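Local coordinates for protein amine Dehydrogenase (Pseudomonas putida, PDB 1JMX) that probably transfers electrons through two covalently bound c-type hemes, as the heme-carrying alpha subunit of a quinohemoprotein amine dehydrogenase, at residues T88-D93 against S105-A110; M82-N87 against W488-L493. All blocks are in the same frame, centred on the assembly; numbering follows the deposited sequence.

Interaction 1: residues T88-D93 against S105-A110; sequences TVEQFD and SGARVA. With HEC (heme c), chain E.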
loop_
_atom_site.group_PDB
_atom_site.type_symbol
_atom_site.label_atom_id
_atom_site.label_comp_id
_atom_site.label_asym_id
_atom_site.label_seq_id
_atom_site.Cartn_x
_atom_site.Cartn_y
_atom_site.Cartn_z
ATOM N N THR A 88 -11.345 2.161 7.134
ATOM C CA THR A 88 -12.264 3.127 6.546
ATOM C C THR A 88 -12.274 2.996 5.032
ATOM O O THR A 88 -11.226 2.937 4.394
ATOM C CB THR A 88 -11.878 4.585 6.915
ATOM O OG1 THR A 88 -12.053 4.793 8.324
ATOM C CG2 THR A 88 -12.735 5.593 6.163
ATOM N N VAL A 89 -13.476 2.891 4.478
ATOM C CA VAL A 89 -13.664 2.792 3.038
ATOM C C VAL A 89 -13.848 4.231 2.575
ATOM O O VAL A 89 -14.861 4.862 2.860
ATOM C CB VAL A 89 -14.918 1.950 2.688
ATOM C CG1 VAL A 89 -15.082 1.856 1.182
ATOM C CG2 VAL A 89 -14.796 0.551 3.286
ATOM N N GLU A 90 -12.835 4.766 1.908
ATOM C CA GLU A 90 -12.884 6.147 1.442
ATOM C C GLU A 90 -13.869 6.415 0.320
ATOM O O GLU A 90 -14.073 5.580 -0.560
ATOM C CB GLU A 90 -11.496 6.621 1.026
ATOM C CG GLU A 90 -10.485 6.577 2.138
ATOM C CD GLU A 90 -9.224 7.307 1.781
ATOM O OE1 GLU A 90 -8.598 6.937 0.774
ATOM O OE2 GLU A 90 -8.869 8.255 2.500
ATOM N N GLN A 91 -14.468 7.601 0.367
ATOM C CA GLN A 91 -15.426 8.030 -0.644
ATOM C C GLN A 91 -15.070 9.394 -1.242
ATOM O O GLN A 91 -15.579 10.427 -0.810
ATOM C CB GLN A 91 -16.859 8.053 -0.079
ATOM C CG GLN A 91 -17.542 6.674 0.017
ATOM C CD GLN A 91 -17.537 5.878 -1.309
ATOM O OE1 GLN A 91 -17.925 6.380 -2.384
ATOM N NE2 GLN A 91 -17.107 4.618 -1.224
ATOM N N PHE A 92 -14.148 9.382 -2.199
ATOM C CA PHE A 92 -13.718 10.588 -2.908
ATOM C C PHE A 92 -14.107 10.371 -4.365
ATOM O O PHE A 92 -14.459 9.253 -4.752
ATOM C CB PHE A 92 -12.192 10.761 -2.842
ATOM C CG PHE A 92 -11.673 11.162 -1.494
ATOM C CD1 PHE A 92 -11.695 12.490 -1.096
ATOM C CD2 PHE A 92 -11.134 10.216 -0.635
ATOM C CE1 PHE A 92 -11.183 12.875 0.144
ATOM C CE2 PHE A 92 -10.618 10.584 0.605
ATOM C CZ PHE A 92 -10.642 11.920 0.997
ATOM N N ASP A 93 -14.035 11.425 -5.173
ATOM C CA ASP A 93 -14.354 11.318 -6.594
ATOM C C ASP A 93 -13.317 10.418 -7.281
ATOM O O ASP A 93 -12.205 10.268 -6.781
ATOM C CB ASP A 93 -14.408 12.711 -7.237
ATOM C CG ASP A 93 -13.137 13.511 -7.023
ATOM O OD1 ASP A 93 -12.799 13.793 -5.851
ATOM O OD2 ASP A 93 -12.484 13.866 -8.028
ATOM N N SER A 105 -3.908 6.871 1.211
ATOM C CA SER A 105 -5.286 7.336 1.287
ATOM C C SER A 105 -5.496 8.688 0.616
ATOM O O SER A 105 -4.558 9.458 0.444
ATOM C CB SER A 105 -5.715 7.443 2.754
ATOM O OG SER A 105 -5.075 8.533 3.391
ATOM N N GLY A 106 -6.735 8.959 0.219
ATOM C CA GLY A 106 -7.074 10.235 -0.373
ATOM C C GLY A 106 -7.211 11.263 0.741
ATOM O O GLY A 106 -7.212 12.460 0.478
ATOM N N ALA A 107 -7.344 10.790 1.983
ATOM C CA ALA A 107 -7.471 11.662 3.152
ATOM C C ALA A 107 -6.167 12.402 3.432
ATOM O O ALA A 107 -6.187 13.512 3.951
ATOM C CB ALA A 107 -7.889 10.865 4.371
ATOM N N ARG A 108 -5.040 11.772 3.101
ATOM C CA ARG A 108 -3.713 12.361 3.286
ATOM C C ARG A 108 -3.606 13.634 2.437
ATOM O O ARG A 108 -2.941 14.595 2.810
ATOM C CB ARG A 108 -2.633 11.357 2.872
ATOM C CG ARG A 108 -1.214 11.880 2.980
ATOM C CD ARG A 108 -0.194 10.909 2.418
ATOM N NE ARG A 108 -0.034 9.723 3.249
ATOM C CZ ARG A 108 0.916 8.811 3.075
ATOM N NH1 ARG A 108 1.798 8.945 2.100
ATOM N NH2 ARG A 108 0.975 7.752 3.864
ATOM N N VAL A 109 -4.304 13.629 1.309
ATOM C CA VAL A 109 -4.338 14.749 0.385
ATOM C C VAL A 109 -5.270 15.841 0.920
ATOM O O VAL A 109 -4.899 17.011 0.967
ATOM C CB VAL A 109 -4.854 14.283 -0.998
ATOM C CG1 VAL A 109 -4.941 15.448 -1.964
ATOM C CG2 VAL A 109 -3.962 13.190 -1.550
ATOM N N ALA A 110 -6.475 15.439 1.327
ATOM C CA ALA A 110 -7.492 16.353 1.848
ATOM C C ALA A 110 -7.131 17.004 3.184
ATOM O O ALA A 110 -7.738 17.998 3.573
ATOM C CB ALA A 110 -8.827 15.637 1.953
HETATM FE FE HEC E . 1.372 10.877 -2.615
HETATM C CHA HEC E . 3.186 11.448 0.133
HETATM C CHB HEC E . -0.127 13.873 -2.190
HETATM C CHC HEC E . -0.352 10.408 -5.492
HETATM C CHD HEC E . 2.938 7.856 -3.036
HETATM N NA HEC E . 1.484 12.324 -1.303
HETATM C C1A HEC E . 2.287 12.402 -0.213
HETATM C C2A HEC E . 2.084 13.620 0.520
HETATM C C3A HEC E . 1.137 14.295 -0.130
HETATM C C4A HEC E . 0.777 13.496 -1.269
HETATM C CMA HEC E . 0.569 15.651 0.247
HETATM C CAA HEC E . 2.832 14.032 1.768
HETATM C CBA HEC E . 3.672 15.232 1.335
HETATM C CGA HEC E . 4.563 15.850 2.382
HETATM O O1A HEC E . 4.616 15.402 3.514
HETATM O O2A HEC E . 5.233 16.805 2.048
HETATM N NB HEC E . 0.051 11.903 -3.615
HETATM C C1B HEC E . -0.477 13.156 -3.301
HETATM C C2B HEC E . -1.400 13.647 -4.267
HETATM C C3B HEC E . -1.453 12.683 -5.230
HETATM C C4B HEC E . -0.570 11.589 -4.807
HETATM C CMB HEC E . -2.144 14.997 -4.224
HETATM C CAB HEC E . -2.297 12.817 -6.489
HETATM C CBB HEC E . -1.523 13.136 -7.771
HETATM N NC HEC E . 1.290 9.426 -3.954
HETATM C C1C HEC E . 0.508 9.391 -5.089
HETATM C C2C HEC E . 0.691 8.174 -5.824
HETATM C C3C HEC E . 1.588 7.452 -5.148
HETATM C C4C HEC E . 1.987 8.234 -3.984
HETATM C CMC HEC E . -0.026 7.810 -7.126
HETATM C CAC HEC E . 1.946 6.029 -5.516
HETATM C CBC HEC E . 3.074 5.744 -6.489
HETATM N ND HEC E . 2.766 9.865 -1.666
HETATM C C1D HEC E . 3.316 8.632 -1.952
HETATM C C2D HEC E . 4.348 8.267 -0.978
HETATM C C3D HEC E . 4.381 9.335 -0.103
HETATM C C4D HEC E . 3.416 10.262 -0.540
HETATM C CMD HEC E . 5.180 6.987 -0.969
HETATM C CAD HEC E . 5.236 9.615 1.140
HETATM C CBD HEC E . 6.176 8.549 1.592
HETATM C CGD HEC E . 5.552 7.703 2.651
HETATM O O1D HEC E . 4.303 7.625 2.695
HETATM O O2D HEC E . 6.299 7.102 3.454
#

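Interaction 2: residues M82-N87 against W488-L493; sequences MERRLN and WNNPPL. With HEC (heme c), chain E.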
loop_
_atom_site.group_PDB
_atom_site.type_symbol
_atom_site.label_atom_id
_atom_site.label_comp_id
_atom_site.label_asym_id
_atom_site.label_seq_id
_atom_site.Cartn_x
_atom_site.Cartn_y
_atom_site.Cartn_z
ATOM N N MET A 82 -6.185 10.595 10.924
ATOM C CA MET A 82 -5.405 10.930 12.118
ATOM C C MET A 82 -5.784 9.977 13.249
ATOM O O MET A 82 -4.964 9.665 14.111
ATOM C CB MET A 82 -5.669 12.373 12.561
ATOM C CG MET A 82 -5.212 13.438 11.577
ATOM S SD MET A 82 -5.648 15.116 12.097
ATOM C CE MET A 82 -7.337 15.182 11.556
ATOM N N GLU A 83 -7.032 9.517 13.224
ATOM C CA GLU A 83 -7.554 8.602 14.228
ATOM C C GLU A 83 -7.168 7.159 13.942
ATOM O O GLU A 83 -7.571 6.246 14.655
ATOM C CB GLU A 83 -9.070 8.767 14.343
ATOM C CG GLU A 83 -9.474 10.149 14.871
ATOM C CD GLU A 83 -10.966 10.424 14.775
ATOM O OE1 GLU A 83 -11.685 9.632 14.138
ATOM O OE2 GLU A 83 -11.421 11.448 15.316
ATOM N N ARG A 84 -6.375 6.965 12.892
ATOM C CA ARG A 84 -5.877 5.651 12.505
ATOM C C ARG A 84 -6.946 4.596 12.264
ATOM O O ARG A 84 -6.781 3.436 12.641
ATOM C CB ARG A 84 -4.858 5.136 13.534
ATOM C CG ARG A 84 -3.652 6.050 13.758
ATOM C CD ARG A 84 -2.831 6.223 12.490
ATOM N NE ARG A 84 -2.199 4.978 12.068
ATOM C CZ ARG A 84 -1.575 4.814 10.906
ATOM N NH1 ARG A 84 -1.494 5.814 10.037
ATOM N NH2 ARG A 84 -1.019 3.650 10.612
ATOM N N ARG A 85 -8.054 5.012 11.669
ATOM C CA ARG A 85 -9.127 4.094 11.337
ATOM C C ARG A 85 -8.797 3.586 9.933
ATOM O O ARG A 85 -9.342 4.060 8.935
ATOM C CB ARG A 85 -10.473 4.817 11.372
ATOM C CG ARG A 85 -10.804 5.420 12.722
ATOM C CD ARG A 85 -12.186 6.020 12.710
ATOM N NE ARG A 85 -12.492 6.767 13.929
ATOM C CZ ARG A 85 -13.059 6.256 15.023
ATOM N NH1 ARG A 85 -13.398 4.973 15.072
ATOM N NH2 ARG A 85 -13.288 7.038 16.076
ATOM N N LEU A 86 -7.872 2.633 9.872
ATOM C CA LEU A 86 -7.415 2.069 8.604
ATOM C C LEU A 86 -8.362 1.148 7.822
ATOM O O LEU A 86 -8.060 0.782 6.706
ATOM C CB LEU A 86 -6.016 1.445 8.753
ATOM C CG LEU A 86 -4.848 2.437 8.581
ATOM C CD1 LEU A 86 -4.868 3.481 9.672
ATOM C CD2 LEU A 86 -3.509 1.718 8.580
ATOM N N ASN A 87 -9.507 0.795 8.398
ATOM C CA ASN A 87 -10.484 -0.037 7.702
ATOM C C ASN A 87 -11.540 0.848 7.044
ATOM O O ASN A 87 -12.495 0.355 6.457
ATOM C CB ASN A 87 -11.151 -1.039 8.656
ATOM C CG ASN A 87 -10.260 -2.217 8.975
ATOM O OD1 ASN A 87 -9.582 -2.747 8.096
ATOM N ND2 ASN A 87 -10.255 -2.636 10.238
ATOM N N TRP A 488 5.657 -2.382 5.734
ATOM C CA TRP A 488 6.733 -1.843 6.560
ATOM C C TRP A 488 6.804 -0.324 6.593
ATOM O O TRP A 488 7.436 0.243 7.478
ATOM C CB TRP A 488 8.075 -2.419 6.123
ATOM C CG TRP A 488 8.114 -3.908 6.135
ATOM C CD1 TRP A 488 8.624 -4.707 7.117
ATOM C CD2 TRP A 488 7.663 -4.786 5.095
ATOM N NE1 TRP A 488 8.530 -6.026 6.750
ATOM C CE2 TRP A 488 7.944 -6.105 5.514
ATOM C CE3 TRP A 488 7.047 -4.585 3.848
ATOM C CZ2 TRP A 488 7.635 -7.225 4.728
ATOM C CZ3 TRP A 488 6.739 -5.698 3.068
ATOM C CH2 TRP A 488 7.035 -7.003 3.516
ATOM N N ASN A 489 6.218 0.334 5.600
ATOM C CA ASN A 489 6.195 1.789 5.573
ATOM C C ASN A 489 4.859 2.178 6.198
ATOM O O ASN A 489 3.806 2.024 5.584
ATOM C CB ASN A 489 6.298 2.325 4.142
ATOM C CG ASN A 489 6.334 3.852 4.082
ATOM O OD1 ASN A 489 6.107 4.449 3.025
ATOM N ND2 ASN A 489 6.634 4.488 5.210
ATOM N N ASN A 490 4.910 2.667 7.431
ATOM C CA ASN A 490 3.698 3.035 8.154
ATOM C C ASN A 490 3.803 4.399 8.815
ATOM O O ASN A 490 4.033 4.497 10.013
ATOM C CB ASN A 490 3.386 1.979 9.219
ATOM C CG ASN A 490 2.141 1.165 8.901
ATOM O OD1 ASN A 490 2.202 -0.068 8.842
ATOM N ND2 ASN A 490 0.999 1.844 8.726
ATOM N N PRO A 491 3.644 5.472 8.030
ATOM C CA PRO A 491 3.714 6.847 8.525
ATOM C C PRO A 491 2.481 7.137 9.401
ATOM O O PRO A 491 1.537 6.338 9.427
ATOM C CB PRO A 491 3.665 7.666 7.236
ATOM C CG PRO A 491 4.065 6.705 6.169
ATOM C CD PRO A 491 3.397 5.457 6.582
ATOM N N PRO A 492 2.480 8.281 10.121
ATOM C CA PRO A 492 1.408 8.750 11.014
ATOM C C PRO A 492 0.037 8.830 10.342
ATOM O O PRO A 492 -1.000 8.660 10.989
ATOM C CB PRO A 492 1.899 10.132 11.417
ATOM C CG PRO A 492 3.360 9.933 11.493
ATOM C CD PRO A 492 3.648 9.172 10.225
ATOM N N LEU A 493 0.046 9.147 9.053
ATOM C CA LEU A 493 -1.172 9.239 8.262
ATOM C C LEU A 493 -1.143 8.162 7.173
ATOM O O LEU A 493 -0.133 7.975 6.494
ATOM C CB LEU A 493 -1.299 10.632 7.634
ATOM C CG LEU A 493 -1.507 11.812 8.590
ATOM C CD1 LEU A 493 -1.615 13.114 7.824
ATOM C CD2 LEU A 493 -2.760 11.580 9.406
HETATM FE FE HEC E . 1.372 10.877 -2.615
HETATM C CHA HEC E . 3.186 11.448 0.133
HETATM C CHB HEC E . -0.127 13.873 -2.190
HETATM C CHC HEC E . -0.352 10.408 -5.492
HETATM C CHD HEC E . 2.938 7.856 -3.036
HETATM N NA HEC E . 1.484 12.324 -1.303
HETATM C C1A HEC E . 2.287 12.402 -0.213
HETATM C C2A HEC E . 2.084 13.620 0.520
HETATM C C3A HEC E . 1.137 14.295 -0.130
HETATM C C4A HEC E . 0.777 13.496 -1.269
HETATM C CMA HEC E . 0.569 15.651 0.247
HETATM C CAA HEC E . 2.832 14.032 1.768
HETATM C CBA HEC E . 3.672 15.232 1.335
HETATM C CGA HEC E . 4.563 15.850 2.382
HETATM O O1A HEC E . 4.616 15.402 3.514
HETATM O O2A HEC E . 5.233 16.805 2.048
HETATM N NB HEC E . 0.051 11.903 -3.615
HETATM C C1B HEC E . -0.477 13.156 -3.301
HETATM C C2B HEC E . -1.400 13.647 -4.267
HETATM C C3B HEC E . -1.453 12.683 -5.230
HETATM C C4B HEC E . -0.570 11.589 -4.807
HETATM C CMB HEC E . -2.144 14.997 -4.224
HETATM C CAB HEC E . -2.297 12.817 -6.489
HETATM C CBB HEC E . -1.523 13.136 -7.771
HETATM N NC HEC E . 1.290 9.426 -3.954
HETATM C C1C HEC E . 0.508 9.391 -5.089
HETATM C C2C HEC E . 0.691 8.174 -5.824
HETATM C C3C HEC E . 1.588 7.452 -5.148
HETATM C C4C HEC E . 1.987 8.234 -3.984
HETATM C CMC HEC E . -0.026 7.810 -7.126
HETATM C CAC HEC E . 1.946 6.029 -5.516
HETATM C CBC HEC E . 3.074 5.744 -6.489
HETATM N ND HEC E . 2.766 9.865 -1.666
HETATM C C1D HEC E . 3.316 8.632 -1.952
HETATM C C2D HEC E . 4.348 8.267 -0.978
HETATM C C3D HEC E . 4.381 9.335 -0.103
HETATM C C4D HEC E . 3.416 10.262 -0.540
HETATM C CMD HEC E . 5.180 6.987 -0.969
HETATM C CAD HEC E . 5.236 9.615 1.140
HETATM C CBD HEC E . 6.176 8.549 1.592
HETATM C CGD HEC E . 5.552 7.703 2.651
HETATM O O1D HEC E . 4.303 7.625 2.695
HETATM O O2D HEC E . 6.299 7.102 3.454
#

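Interaction 1: residues T88-D93 against S105-A110
The irregular, extended backbone of 88-93 runs past the turn that opens the short helix 107-110, coming closest between Phe92 CA and Gly106 CA, 7.1 Å apart. Glu90 carries the polar half of the contact. Its chain stays extended beyond CG (chi2 -168°), so the carboxylate meets two successive backbone amides end-on. Gly106 N gives a nearly straight bond to Glu90 OE1 (2.8 Å, 171°), whereas Ala107 N reaches Glu90 OE2 on a more bent path (3.0 Å, 137°). Each oxygen uses its syn lone pair, and OE2 is also hydrogen-bonded to Tyr80 OH. A carboxylate suits this place: the amides at the start of a helix lack acceptors from a preceding turn, and the helix end would probably favour the charged form. Ser105 OG, in the crowded position between N and carbonyl carbon, accepts a capping bond from Arg108 N and donates its own hydrogen to Pro494 O of the C-terminal tail.

Beside this grip, the Phe92 ring lies obliquely against the turn, its CE2 3.5 Å from Gly106 C and its CE1 4.1 Å from Ala110 CB. Glycine fits at 106 because a beta carbon would collide with Phe92 CD2, and the small alanines let ring and carboxylate come close. From the helix, Arg108 NH1 donates to the heme propionate oxygen O1D at 2.9 Å, and Val109 CG1 packs 3.6 Å from the heme methyl CMB. Ser105 directly follows the Cys-X-X-Cys-His motif, whose Cys100, Cys103 and His104 hold this heme. Phe92 also touches Ser97 on helix 94-100, while Val109 rests on Cys100 of that same helix.

Interaction 2: residues M82-N87 against W488-L493
This is a buried loop-to-loop contact that joins the cytochrome c-like heme part of the chain to the C-terminal tail following strand 476-484, in the last of the immunoglobulin-like (E-set) family regions. Arg84 carries it. Its backbone takes a left-handed conformation, and the side chain, bent at both chi2 (-62°) and chi3 (-66°), curls round so that NH1 arrives at the carbonyls of the tail. NH1 makes a weak, bent hydrogen bond to Pro492 O at 3.0 Å and lies 3.1 Å from Pro491 O. Prolines suit such a tail: their rings restrict the backbone, while their carbonyl oxygens remain able to accept. Leu86 CD1 covers one face of the guanidinium, 3.7 Å above its plane and over its centre. NE, meanwhile, forms a salt bridge with Asp270 of the eight-stranded barrel, so a single cation links three parts of the fold. An alanine here would lose these bonds, would probably deprive Asp270 of this salt bridge, and is likely to loosen the tail against the loop.

Next to it, Arg85 is the centre of an inverse gamma turn; its NE meets Glu83 OE1 at 3.0 Å in a salt bridge within the loop, nearly straight and in the guanidinium plane. On the tail's far side Pro491 CG approaches the heme propionate oxygen O2D at 3.5 Å, and Asn489 also belongs to the heme site. The apolar end of the contact is a flexible, unbranched methionine alongside a branched leucine: Met82 CG touches Leu493 CD2 at 3.8 Å.

Overall arrangement
Both contacts are buried, and both draw on the long loop between helices 54-67 and 94-100, whose earlier residues serve interaction 2 and later ones interaction 1. Interaction 1 is local, lying within the heme-binding region: an acid receives amides at a helix start, with an aromatic ring beside them. Interaction 2 spans some 400 residues and reverses the polarity, a buried cation approaching carbonyl oxygens of the C-terminal tail. They meet directly where Arg108 NH2 lies 2.9 Å from Leu493 O, a probable hydrogen bond. Each also touches the same heme: Arg108 and Pro491 approach one propionate, while Val109 packs against a ring methyl.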